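Local coordinates for periplasmic solute binding protein (Pectobacterium atrosepticum, PDB 4RY1) that probably binds a sugar in the periplasm and delivers it to an ABC-type transporter for uptake into the cell, at residues A[44-49]-A[69-74]. Sequence-based numbering, arbitrary orientation.
Sequences GYLSRL and LPQFSR
The Phe72 ring, carried by helix 69-74, reaches across to Leu46 and Leu49 of helix 45-49, joining two nearly parallel helices of the periplasmic binding protein fold. Helix 45-55 is the connection of a beta-alpha-beta crossover from strand 33-40 to strand 61-64, both parallel to strand 3-10, which lies between them in the sheet; helix 69-74 follows strand 61-64 and packs against helix 45-55. Their short axes run 12.8 Å apart at an angle of 16°, a spacing that long side chains must bridge.

The apolar contact does that work. Leu46 CD1 lies 3.7 Å from Phe72 CE2 and equally near CZ, the two side chains passing alongside one another and pointing opposite ways. Leucine suits this partly exposed place because its branched end can reach the ring although its CB does not point at the facing helix. With CG of Leu49 anti to the backbone N (chi1 179°), CD2 comes obliquely to the same CE2 at 4.2 Å, a looser touch. Leu49 also packs on Met62 and Ile64 of the strand, while Phe72 continues along helix 45-55 to Ser50 and Ile53; a large flat ring can meet several such neighbours at once.

Polar groups border this apolar patch without bonding across it. Gln71 is exposed, where an amide can face water, and its extended chain lays CD over one face of the Phe72 ring, offset toward the rim. Within helix 69-74 the backbone widens into a pi-type turn: Leu69 O accepts from both Ser73 N and Arg74 N. At the outer margin, Gln71 OE1 stands 4.1 Å from Leu46 CD1.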
loop_
_atom_site.group_PDB
_atom_site.type_symbol
_atom_site.label_atom_id
_atom_site.label_comp_id
_atom_site.label_asym_id
_atom_site.label_seq_id
_atom_site.Cartn_x
_atom_site.Cartn_y
_atom_site.Cartn_z
ATOM N N GLY A 44 -10.368 5.559 -10.928
ATOM C CA GLY A 44 -11.726 6.103 -10.856
ATOM C C GLY A 44 -12.590 5.674 -9.677
ATOM O O GLY A 44 -13.664 6.227 -9.477
ATOM N N TYR A 45 -12.161 4.678 -8.909
ATOM C CA TYR A 45 -12.980 4.225 -7.777
ATOM C C TYR A 45 -13.203 5.331 -6.723
ATOM O O TYR A 45 -14.326 5.590 -6.307
ATOM C CB TYR A 45 -12.358 2.982 -7.128
ATOM C CG TYR A 45 -13.157 2.379 -5.997
ATOM C CD1 TYR A 45 -13.113 2.923 -4.723
ATOM C CD2 TYR A 45 -13.926 1.245 -6.185
ATOM C CE1 TYR A 45 -13.822 2.367 -3.666
ATOM C CE2 TYR A 45 -14.644 0.689 -5.129
ATOM C CZ TYR A 45 -14.569 1.228 -3.873
ATOM O OH TYR A 45 -15.247 0.645 -2.828
ATOM N N LEU A 46 -12.129 5.974 -6.308
ATOM C CA LEU A 46 -12.237 7.027 -5.302
ATOM C C LEU A 46 -13.104 8.189 -5.808
ATOM O O LEU A 46 -13.981 8.673 -5.086
ATOM C CB LEU A 46 -10.865 7.557 -4.892
ATOM C CG LEU A 46 -10.900 8.752 -3.929
ATOM C CD1 LEU A 46 -11.636 8.445 -2.641
ATOM C CD2 LEU A 46 -9.484 9.191 -3.625
ATOM N N SER A 47 -12.873 8.628 -7.041
ATOM C CA SER A 47 -13.633 9.766 -7.558
ATOM C C SER A 47 -15.143 9.398 -7.645
ATOM O O SER A 47 -16.010 10.187 -7.239
ATOM C CB SER A 47 -13.017 10.264 -8.876
ATOM O OG SER A 47 -13.274 9.368 -9.913
ATOM N N ARG A 48 -15.456 8.160 -8.043
ATOM C CA ARG A 48 -16.854 7.706 -8.081
ATOM C C ARG A 48 -17.471 7.653 -6.682
ATOM O O ARG A 48 -18.617 8.054 -6.466
ATOM C CB ARG A 48 -16.990 6.331 -8.770
ATOM N N LEU A 49 -16.719 7.083 -5.743
ATOM C CA LEU A 49 -17.197 6.940 -4.377
ATOM C C LEU A 49 -17.446 8.297 -3.743
ATOM O O LEU A 49 -18.443 8.499 -3.064
ATOM C CB LEU A 49 -16.199 6.130 -3.550
ATOM C CG LEU A 49 -16.616 5.958 -2.086
ATOM C CD1 LEU A 49 -17.938 5.214 -1.982
ATOM C CD2 LEU A 49 -15.516 5.265 -1.279
ATOM N N LEU A 69 -9.457 8.063 5.031
ATOM C CA LEU A 69 -10.191 8.440 6.234
ATOM C C LEU A 69 -10.112 9.944 6.556
ATOM O O LEU A 69 -11.094 10.509 7.039
ATOM C CB LEU A 69 -9.816 7.582 7.440
ATOM C CG LEU A 69 -10.278 6.130 7.375
ATOM C CD1 LEU A 69 -9.853 5.404 8.642
ATOM C CD2 LEU A 69 -11.784 6.019 7.196
ATOM N N PRO A 70 -8.965 10.614 6.286
ATOM C CA PRO A 70 -9.028 12.088 6.502
ATOM C C PRO A 70 -10.111 12.796 5.678
ATOM O O PRO A 70 -10.887 13.588 6.215
ATOM C CB PRO A 70 -7.611 12.548 6.161
ATOM C CG PRO A 70 -6.792 11.350 6.537
ATOM C CD PRO A 70 -7.583 10.167 6.046
ATOM N N GLN A 71 -10.209 12.454 4.408
ATOM C CA GLN A 71 -11.213 13.048 3.517
ATOM C C GLN A 71 -12.628 12.755 3.992
ATOM O O GLN A 71 -13.472 13.646 4.079
ATOM C CB GLN A 71 -11.041 12.539 2.081
ATOM C CG GLN A 71 -12.184 12.967 1.171
ATOM C CD GLN A 71 -12.022 12.569 -0.295
ATOM O OE1 GLN A 71 -10.970 12.039 -0.725
ATOM N NE2 GLN A 71 -13.081 12.826 -1.080
ATOM N N PHE A 72 -12.908 11.484 4.247
ATOM C CA PHE A 72 -14.282 11.058 4.512
ATOM C C PHE A 72 -14.735 11.148 5.965
ATOM O O PHE A 72 -15.951 11.214 6.240
ATOM C CB PHE A 72 -14.493 9.634 3.981
ATOM C CG PHE A 72 -14.443 9.532 2.474
ATOM C CD1 PHE A 72 -15.221 10.364 1.685
ATOM C CD2 PHE A 72 -13.607 8.614 1.848
ATOM C CE1 PHE A 72 -15.174 10.278 0.305
ATOM C CE2 PHE A 72 -13.562 8.506 0.475
ATOM C CZ PHE A 72 -14.349 9.355 -0.304
ATOM N N SER A 73 -13.780 11.069 6.891
ATOM C CA SER A 73 -14.097 10.966 8.321
ATOM C C SER A 73 -13.544 12.091 9.196
ATOM O O SER A 73 -14.270 12.639 10.002
ATOM C CB SER A 73 -13.632 9.611 8.871
ATOM O OG SER A 73 -14.245 8.533 8.166
ATOM N N ARG A 74 -12.263 12.411 9.080
ATOM C CA ARG A 74 -11.725 13.520 9.881
ATOM C C ARG A 74 -12.342 14.844 9.452
ATOM O O ARG A 74 -12.728 15.668 10.276
ATOM C CB ARG A 74 -10.217 13.615 9.749
ATOM C CG ARG A 74 -9.471 12.390 10.214
ATOM C CD ARG A 74 -8.002 12.704 10.357
ATOM N NE ARG A 74 -7.212 11.499 10.577
ATOM C CZ ARG A 74 -5.949 11.489 10.985
ATOM N NH1 ARG A 74 -5.320 12.634 11.253
ATOM N NH2 ARG A 74 -5.301 10.336 11.126
#